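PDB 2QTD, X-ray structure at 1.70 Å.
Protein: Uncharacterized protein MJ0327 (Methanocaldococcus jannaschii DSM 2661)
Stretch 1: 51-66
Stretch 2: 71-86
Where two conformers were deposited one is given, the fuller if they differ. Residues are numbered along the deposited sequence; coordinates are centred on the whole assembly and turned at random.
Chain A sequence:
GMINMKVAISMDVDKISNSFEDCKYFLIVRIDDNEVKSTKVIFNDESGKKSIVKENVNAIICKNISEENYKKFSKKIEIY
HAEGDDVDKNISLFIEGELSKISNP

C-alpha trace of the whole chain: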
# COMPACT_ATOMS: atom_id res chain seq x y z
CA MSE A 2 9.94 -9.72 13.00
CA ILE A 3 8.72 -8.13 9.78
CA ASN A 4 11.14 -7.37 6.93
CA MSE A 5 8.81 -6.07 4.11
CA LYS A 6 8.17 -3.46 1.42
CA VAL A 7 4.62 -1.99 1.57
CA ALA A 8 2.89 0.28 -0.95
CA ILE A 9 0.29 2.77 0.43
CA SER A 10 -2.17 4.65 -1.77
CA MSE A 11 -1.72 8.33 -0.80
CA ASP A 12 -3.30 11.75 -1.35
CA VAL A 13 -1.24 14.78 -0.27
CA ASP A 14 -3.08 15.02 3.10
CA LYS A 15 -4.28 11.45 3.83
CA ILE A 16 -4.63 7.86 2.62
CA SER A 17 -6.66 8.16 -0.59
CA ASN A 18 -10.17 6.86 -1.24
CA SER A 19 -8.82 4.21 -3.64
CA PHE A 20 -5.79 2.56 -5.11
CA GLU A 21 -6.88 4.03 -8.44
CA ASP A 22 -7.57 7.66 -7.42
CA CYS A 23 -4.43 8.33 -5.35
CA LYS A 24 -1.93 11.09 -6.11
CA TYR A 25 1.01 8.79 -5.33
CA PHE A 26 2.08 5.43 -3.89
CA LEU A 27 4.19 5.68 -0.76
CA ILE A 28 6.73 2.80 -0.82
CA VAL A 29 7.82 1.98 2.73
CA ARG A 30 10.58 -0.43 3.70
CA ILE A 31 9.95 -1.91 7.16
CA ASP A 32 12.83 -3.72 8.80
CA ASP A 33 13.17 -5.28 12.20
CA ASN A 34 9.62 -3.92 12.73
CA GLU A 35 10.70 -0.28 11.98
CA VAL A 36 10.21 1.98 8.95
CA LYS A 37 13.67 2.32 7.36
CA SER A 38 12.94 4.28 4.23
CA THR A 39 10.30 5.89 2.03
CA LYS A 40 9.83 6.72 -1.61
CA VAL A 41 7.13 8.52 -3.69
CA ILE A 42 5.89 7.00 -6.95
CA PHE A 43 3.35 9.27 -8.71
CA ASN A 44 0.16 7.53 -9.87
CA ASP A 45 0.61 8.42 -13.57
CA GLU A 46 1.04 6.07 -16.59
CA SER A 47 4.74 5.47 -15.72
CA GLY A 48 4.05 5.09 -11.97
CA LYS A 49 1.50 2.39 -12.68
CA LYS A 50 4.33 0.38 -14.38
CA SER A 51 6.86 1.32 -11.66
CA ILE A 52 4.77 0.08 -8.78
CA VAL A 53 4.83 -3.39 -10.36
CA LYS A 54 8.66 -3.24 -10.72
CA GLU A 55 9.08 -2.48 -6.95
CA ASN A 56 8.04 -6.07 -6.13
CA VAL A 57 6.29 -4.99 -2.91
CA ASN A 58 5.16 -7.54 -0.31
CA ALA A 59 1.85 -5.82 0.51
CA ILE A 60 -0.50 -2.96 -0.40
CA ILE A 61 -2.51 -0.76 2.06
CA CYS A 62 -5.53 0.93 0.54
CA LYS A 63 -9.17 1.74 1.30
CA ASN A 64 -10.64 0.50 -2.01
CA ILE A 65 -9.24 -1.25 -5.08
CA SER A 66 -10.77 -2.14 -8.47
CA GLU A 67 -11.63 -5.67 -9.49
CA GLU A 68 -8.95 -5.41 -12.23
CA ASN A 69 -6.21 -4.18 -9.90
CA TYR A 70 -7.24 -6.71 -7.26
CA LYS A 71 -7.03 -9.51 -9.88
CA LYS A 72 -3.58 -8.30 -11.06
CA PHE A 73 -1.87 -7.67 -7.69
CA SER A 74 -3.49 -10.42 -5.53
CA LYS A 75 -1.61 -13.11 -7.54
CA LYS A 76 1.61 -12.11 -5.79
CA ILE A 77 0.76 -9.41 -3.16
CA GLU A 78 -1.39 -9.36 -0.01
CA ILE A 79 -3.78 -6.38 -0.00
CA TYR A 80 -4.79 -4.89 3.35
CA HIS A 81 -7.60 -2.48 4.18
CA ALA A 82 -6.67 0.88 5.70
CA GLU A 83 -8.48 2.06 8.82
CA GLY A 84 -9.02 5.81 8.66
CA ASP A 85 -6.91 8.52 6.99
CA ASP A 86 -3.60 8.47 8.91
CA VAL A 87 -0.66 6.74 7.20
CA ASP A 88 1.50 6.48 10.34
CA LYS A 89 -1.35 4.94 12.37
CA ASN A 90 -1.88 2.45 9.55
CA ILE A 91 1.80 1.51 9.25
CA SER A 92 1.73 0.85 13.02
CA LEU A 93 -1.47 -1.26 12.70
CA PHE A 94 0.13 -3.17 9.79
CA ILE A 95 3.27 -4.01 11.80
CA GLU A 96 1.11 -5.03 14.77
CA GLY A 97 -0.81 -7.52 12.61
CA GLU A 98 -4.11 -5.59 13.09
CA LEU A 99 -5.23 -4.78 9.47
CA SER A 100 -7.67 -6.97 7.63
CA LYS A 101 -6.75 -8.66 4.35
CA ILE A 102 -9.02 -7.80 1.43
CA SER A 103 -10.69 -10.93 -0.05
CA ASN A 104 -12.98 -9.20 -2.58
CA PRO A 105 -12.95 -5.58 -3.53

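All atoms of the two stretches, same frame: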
# COMPACT_ATOMS: atom_id res chain seq x y z
N SER A 51 5.82 1.30 -12.70
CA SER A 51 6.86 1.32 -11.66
C SER A 51 6.50 0.59 -10.39
O SER A 51 7.34 -0.05 -9.77
CB SER A 51 7.21 2.76 -11.28
OG SER A 51 7.83 3.41 -12.36
N ILE A 52 5.24 0.72 -9.99
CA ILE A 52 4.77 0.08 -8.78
C ILE A 52 4.89 -1.45 -8.93
O ILE A 52 5.25 -2.17 -7.98
CB ILE A 52 3.33 0.59 -8.43
CG1 ILE A 52 2.96 0.33 -6.98
CG2 ILE A 52 2.26 0.03 -9.41
CD1 ILE A 52 1.53 0.69 -6.69
N VAL A 53 4.65 -1.97 -10.13
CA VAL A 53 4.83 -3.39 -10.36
C VAL A 53 6.31 -3.80 -10.23
O VAL A 53 6.61 -4.84 -9.65
CB VAL A 53 4.24 -3.83 -11.77
CG1 VAL A 53 4.53 -5.30 -12.06
CG2 VAL A 53 2.77 -3.57 -11.81
N LYS A 54 7.21 -2.97 -10.76
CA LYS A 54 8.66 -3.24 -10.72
C LYS A 54 9.27 -3.24 -9.29
O LYS A 54 10.32 -3.86 -9.05
CB LYS A 54 9.42 -2.23 -11.60
CG LYS A 54 9.14 -2.34 -13.11
CD LYS A 54 10.06 -1.38 -13.88
N GLU A 55 8.64 -2.54 -8.36
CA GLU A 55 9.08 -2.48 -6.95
C GLU A 55 9.03 -3.82 -6.22
O GLU A 55 9.76 -4.03 -5.26
CB GLU A 55 8.19 -1.47 -6.17
CG GLU A 55 8.46 -0.01 -6.44
CD GLU A 55 9.86 0.42 -5.97
OE1 GLU A 55 10.34 -0.02 -4.86
OE2 GLU A 55 10.48 1.17 -6.72
N ASN A 56 8.15 -4.71 -6.69
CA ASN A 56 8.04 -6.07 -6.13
C ASN A 56 7.72 -6.00 -4.62
O ASN A 56 8.42 -6.59 -3.77
CB ASN A 56 9.30 -6.87 -6.41
CG ASN A 56 9.12 -8.36 -6.24
OD1 ASN A 56 7.99 -8.88 -6.29
ND2 ASN A 56 10.23 -9.09 -6.08
N VAL A 57 6.68 -5.23 -4.30
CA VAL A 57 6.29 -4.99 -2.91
C VAL A 57 5.73 -6.30 -2.32
O VAL A 57 5.33 -7.23 -3.05
CB VAL A 57 5.30 -3.78 -2.73
CG1 VAL A 57 5.91 -2.49 -3.33
CG2 VAL A 57 3.89 -4.08 -3.29
N ASN A 58 5.76 -6.40 -1.01
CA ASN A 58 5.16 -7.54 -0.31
C ASN A 58 3.65 -7.34 -0.07
O ASN A 58 2.91 -8.32 0.07
CB ASN A 58 5.88 -7.81 1.02
CG ASN A 58 7.37 -8.07 0.86
OD1 ASN A 58 8.20 -7.16 0.97
ND2 ASN A 58 7.72 -9.33 0.57
N ALA A 59 3.19 -6.11 0.03
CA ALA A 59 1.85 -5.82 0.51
C ALA A 59 1.44 -4.47 0.01
O ALA A 59 2.32 -3.62 -0.28
CB ALA A 59 1.85 -5.84 2.04
N ILE A 60 0.11 -4.26 -0.11
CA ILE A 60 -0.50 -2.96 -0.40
C ILE A 60 -1.44 -2.61 0.76
O ILE A 60 -2.11 -3.50 1.26
CB ILE A 60 -1.28 -3.00 -1.76
CG1 ILE A 60 -0.34 -3.05 -2.94
CG2 ILE A 60 -2.22 -1.78 -1.91
CD1 ILE A 60 -0.99 -3.53 -4.30
N ILE A 61 -1.50 -1.32 1.13
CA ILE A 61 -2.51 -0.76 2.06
C ILE A 61 -3.29 0.25 1.25
O ILE A 61 -2.71 1.15 0.66
CB ILE A 61 -1.92 -0.17 3.32
CG1 ILE A 61 -1.13 -1.20 4.10
CG2 ILE A 61 -2.99 0.46 4.20
CD1 ILE A 61 -0.36 -0.56 5.29
N CYS A 62 -4.60 0.03 1.20
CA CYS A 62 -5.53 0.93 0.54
C CYS A 62 -6.93 0.81 1.17
O CYS A 62 -7.18 -0.06 1.97
CB CYS A 62 -5.60 0.64 -0.96
SG CYS A 62 -6.28 -1.02 -1.38
N LYS A 63 -7.80 1.74 0.82
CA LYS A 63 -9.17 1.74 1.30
C LYS A 63 -10.07 1.00 0.36
O LYS A 63 -11.02 0.37 0.81
CB LYS A 63 -9.67 3.15 1.49
CG LYS A 63 -9.03 3.92 2.62
CD LYS A 63 -9.77 5.22 2.83
CE LYS A 63 -9.16 6.14 3.87
NZ LYS A 63 -10.04 7.33 4.08
N ASN A 64 -9.85 1.16 -0.94
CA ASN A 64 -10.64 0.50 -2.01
C ASN A 64 -9.71 0.19 -3.13
O ASN A 64 -8.70 0.86 -3.27
CB ASN A 64 -11.70 1.42 -2.58
CG ASN A 64 -12.87 1.62 -1.67
OD1 ASN A 64 -13.65 0.70 -1.44
ND2 ASN A 64 -13.02 2.84 -1.17
N ILE A 65 -10.07 -0.79 -3.95
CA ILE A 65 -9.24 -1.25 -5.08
C ILE A 65 -10.23 -1.82 -6.10
O ILE A 65 -11.30 -2.32 -5.72
CB ILE A 65 -8.12 -2.25 -4.65
CG1 ILE A 65 -7.12 -2.57 -5.79
CG2 ILE A 65 -8.73 -3.53 -3.99
CD1 ILE A 65 -5.90 -3.23 -5.25
N SER A 66 -9.90 -1.69 -7.38
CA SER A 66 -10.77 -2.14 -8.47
C SER A 66 -10.65 -3.65 -8.61
O SER A 66 -9.65 -4.26 -8.23
CB SER A 66 -10.39 -1.46 -9.81
OG SER A 66 -9.17 -1.94 -10.32
N LYS A 71 -7.41 -8.32 -9.09
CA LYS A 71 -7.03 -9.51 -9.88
C LYS A 71 -5.53 -9.55 -10.18
O LYS A 71 -4.86 -10.56 -9.89
CB LYS A 71 -7.86 -9.60 -11.16
CG LYS A 71 -7.72 -10.92 -11.90
N LYS A 72 -5.00 -8.44 -10.70
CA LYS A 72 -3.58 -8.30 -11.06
C LYS A 72 -2.62 -8.47 -9.87
O LYS A 72 -1.74 -9.33 -9.87
CB LYS A 72 -3.37 -6.94 -11.75
CG LYS A 72 -1.93 -6.47 -11.93
CD LYS A 72 -1.82 -5.32 -12.93
CE LYS A 72 -0.44 -4.66 -12.85
NZ LYS A 72 -0.08 -3.86 -14.04
N PHE A 73 -2.80 -7.68 -8.83
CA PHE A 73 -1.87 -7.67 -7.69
C PHE A 73 -2.05 -8.84 -6.71
O PHE A 73 -1.06 -9.28 -6.14
CB PHE A 73 -1.92 -6.32 -6.95
CG PHE A 73 -1.35 -5.15 -7.75
CD1 PHE A 73 0.00 -4.87 -7.72
CD2 PHE A 73 -2.17 -4.33 -8.52
CE1 PHE A 73 0.53 -3.81 -8.44
CE2 PHE A 73 -1.66 -3.27 -9.24
CZ PHE A 73 -0.30 -3.01 -9.21
N SER A 74 -3.28 -9.35 -6.52
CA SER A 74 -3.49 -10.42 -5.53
C SER A 74 -2.83 -11.77 -5.85
O SER A 74 -2.69 -12.61 -4.97
CB SER A 74 -4.99 -10.62 -5.17
OG SER A 74 -5.73 -11.10 -6.27
N LYS A 75 -2.41 -11.96 -7.11
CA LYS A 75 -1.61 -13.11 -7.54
C LYS A 75 -0.33 -13.30 -6.72
O LYS A 75 0.09 -14.43 -6.43
CB LYS A 75 -1.20 -12.96 -9.02
CG LYS A 75 -2.33 -13.12 -10.02
CD LYS A 75 -1.85 -13.09 -11.47
CE LYS A 75 -3.03 -13.06 -12.44
NZ LYS A 75 -2.69 -13.54 -13.80
N LYS A 76 0.31 -12.17 -6.43
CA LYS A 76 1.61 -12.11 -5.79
C LYS A 76 1.61 -11.43 -4.42
O LYS A 76 2.39 -11.83 -3.56
CB LYS A 76 2.55 -11.31 -6.72
CG LYS A 76 4.03 -11.65 -6.60
CD LYS A 76 4.51 -12.45 -7.79
N ILE A 77 0.71 -10.45 -4.23
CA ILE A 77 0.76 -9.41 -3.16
C ILE A 77 -0.48 -9.59 -2.27
O ILE A 77 -1.57 -9.92 -2.75
CB ILE A 77 0.80 -7.95 -3.80
CG1 ILE A 77 2.00 -7.82 -4.75
CG2 ILE A 77 0.86 -6.77 -2.79
CD1 ILE A 77 2.14 -6.45 -5.35
N GLU A 78 -0.29 -9.43 -0.97
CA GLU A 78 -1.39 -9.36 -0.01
C GLU A 78 -1.85 -7.93 0.10
O GLU A 78 -1.03 -7.04 0.20
CB GLU A 78 -0.89 -9.86 1.32
CG GLU A 78 -0.42 -11.31 1.22
CD GLU A 78 0.13 -11.81 2.51
OE1 GLU A 78 1.01 -11.10 3.06
OE2 GLU A 78 -0.32 -12.89 2.95
N ILE A 79 -3.16 -7.71 0.08
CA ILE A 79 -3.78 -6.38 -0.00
C ILE A 79 -4.57 -6.18 1.28
O ILE A 79 -5.46 -6.98 1.60
CB ILE A 79 -4.67 -6.22 -1.26
CG1 ILE A 79 -3.85 -6.57 -2.52
CG2 ILE A 79 -5.20 -4.81 -1.32
CD1 ILE A 79 -4.61 -6.52 -3.78
N TYR A 80 -4.23 -5.13 2.01
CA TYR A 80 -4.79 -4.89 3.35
C TYR A 80 -5.62 -3.63 3.33
O TYR A 80 -5.33 -2.67 2.60
CB TYR A 80 -3.69 -4.73 4.38
CG TYR A 80 -2.96 -6.00 4.65
CD1 TYR A 80 -3.45 -6.92 5.55
CD2 TYR A 80 -1.85 -6.34 3.89
CE1 TYR A 80 -2.79 -8.12 5.77
CE2 TYR A 80 -1.19 -7.55 4.09
CZ TYR A 80 -1.68 -8.42 5.02
OH TYR A 80 -1.03 -9.63 5.26
N HIS A 81 -6.68 -3.61 4.13
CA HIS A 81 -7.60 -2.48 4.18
C HIS A 81 -7.19 -1.46 5.24
O HIS A 81 -7.02 -1.79 6.42
CB HIS A 81 -9.01 -2.98 4.50
CG HIS A 81 -10.04 -1.91 4.33
ND1 HIS A 81 -10.66 -1.31 5.41
CD2 HIS A 81 -10.54 -1.31 3.23
CE1 HIS A 81 -11.50 -0.39 4.97
NE2 HIS A 81 -11.44 -0.36 3.65
N ALA A 82 -6.96 -0.23 4.80
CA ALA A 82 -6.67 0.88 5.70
C ALA A 82 -7.83 1.22 6.60
O ALA A 82 -8.99 1.09 6.19
CB ALA A 82 -6.27 2.12 4.94
N GLU A 83 -7.50 1.64 7.83
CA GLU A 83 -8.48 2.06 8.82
C GLU A 83 -8.27 3.54 9.15
O GLU A 83 -7.29 3.90 9.79
CB GLU A 83 -8.34 1.20 10.07
CG GLU A 83 -8.58 -0.30 9.70
CD GLU A 83 -8.41 -1.24 10.87
OE1 GLU A 83 -8.13 -0.80 12.00
OE2 GLU A 83 -8.57 -2.46 10.62
N GLY A 84 -9.18 4.37 8.65
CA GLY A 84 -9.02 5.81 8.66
C GLY A 84 -7.98 6.37 7.70
O GLY A 84 -7.48 5.68 6.83
N ASP A 85 -7.66 7.63 7.92
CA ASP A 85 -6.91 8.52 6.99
C ASP A 85 -5.40 8.60 7.25
O ASP A 85 -4.64 9.10 6.40
CB ASP A 85 -7.46 9.98 7.14
CG ASP A 85 -8.78 10.21 6.45
OD1 ASP A 85 -9.25 9.36 5.66
OD2 ASP A 85 -9.38 11.28 6.69
N ASP A 86 -4.94 8.14 8.41
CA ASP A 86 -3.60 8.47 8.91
C ASP A 86 -2.62 7.35 8.54
O ASP A 86 -2.74 6.22 9.00
CB ASP A 86 -3.68 8.71 10.43
CG ASP A 86 -2.39 9.20 11.03
OD1 ASP A 86 -1.35 8.56 10.87
OD2 ASP A 86 -2.44 10.21 11.75

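Each stretch begins within a helix that starts earlier in the chain, passes through a loop and continues as a short β-strand. The strands, 59-62 and 78-81, run parallel, with an angle of 24° between their directions. Together the two stretches bury 954 Å² of surface.

Stretch 2 opens on the helix. Lys72 directs its CA-to-CB bond toward stretch 1. Its extended side chain reaches Val53 with its end: Lys72 CE is 3.5 Å from Val53 CG2.

Phe73 also points toward stretch 1, and its buried ring links the helical part of the contact to the strands. Ile52 CG2 meets the ring edge, 4.0 Å from Phe73 CZ. Val53 CG2 is 4.1 Å from Phe73 CE1. Ile60 CD1, from the strand, is 3.8 Å from Phe73 CD1. All three neighbours are aliphatic, so the ring is packed by hydrophobic contact. The backbone O of Phe73 accepts hydrogen bonds from Lys76 N (3.2 Å) and Ile77 N (2.9 Å), which hold the turn that follows the helix.

Ile77 comes just before the strand and points toward stretch 1. Its CD1 is 3.6 Å from Val57 CG2, and its CG2 is 3.9 Å from Ile60 CG1. The same CG2 lies 3.6 Å from Ala59 CA.

Glu78 pairs with Ala59 and starts the parallel ladder. Its O accepts a hydrogen bond from Ile60 N at 3.0 Å. That O also receives a CA-H...O contact from Ala59 CA at 3.1 Å. The Glu78 side chain shares a sheet face with Ala59, Ile61 and Tyr80. Its OE1 accepts a weak hydrogen bond from Tyr80 OH, at 3.3 Å.

Ile79 pairs with Ile60 on the other face. There its CG2 is 3.9 Å from Cys62 SG and 4.3 Å from Ile60 CG2. Its CD1 reaches Ile65 CD1 at 3.8 Å, extending the apolar packing beyond the strand.

Tyr80 pairs with Ile61 and bonds to the residues flanking it, as is usual in a parallel sheet. Its N donates to Ile60 O at 2.8 Å, and its O accepts from Cys62 N at 3.1 Å. Ala59 CB lies at the ring edge, 4.0 Å from Tyr80 CE2.

His81 pairs with Cys62, and its CA makes a CA-H...O contact with Cys62 O at 3.3 Å. The end of its side chain comes nearer stretch 1, placing His81 NE2 3.0 Å from Lys63 O.

Ala82 N donates to Cys62 O at 2.8 Å, the last of the four backbone hydrogen bonds between the stretches. Its CB packs 3.7 Å from Ile61 CG2 and 4.0 Å from Lys63 CG.

Beyond the strand, the extended Lys63 side chain passes Gly84, with Lys63 CE 3.4 Å from Gly84 O. Gly84 has positive phi, which favours glycine. Lys63 NZ then forms a salt bridge with Asp85 OD1 at 2.7 Å, pairing opposite charges. Asp86 closes the stretch as the N-cap of the next helix.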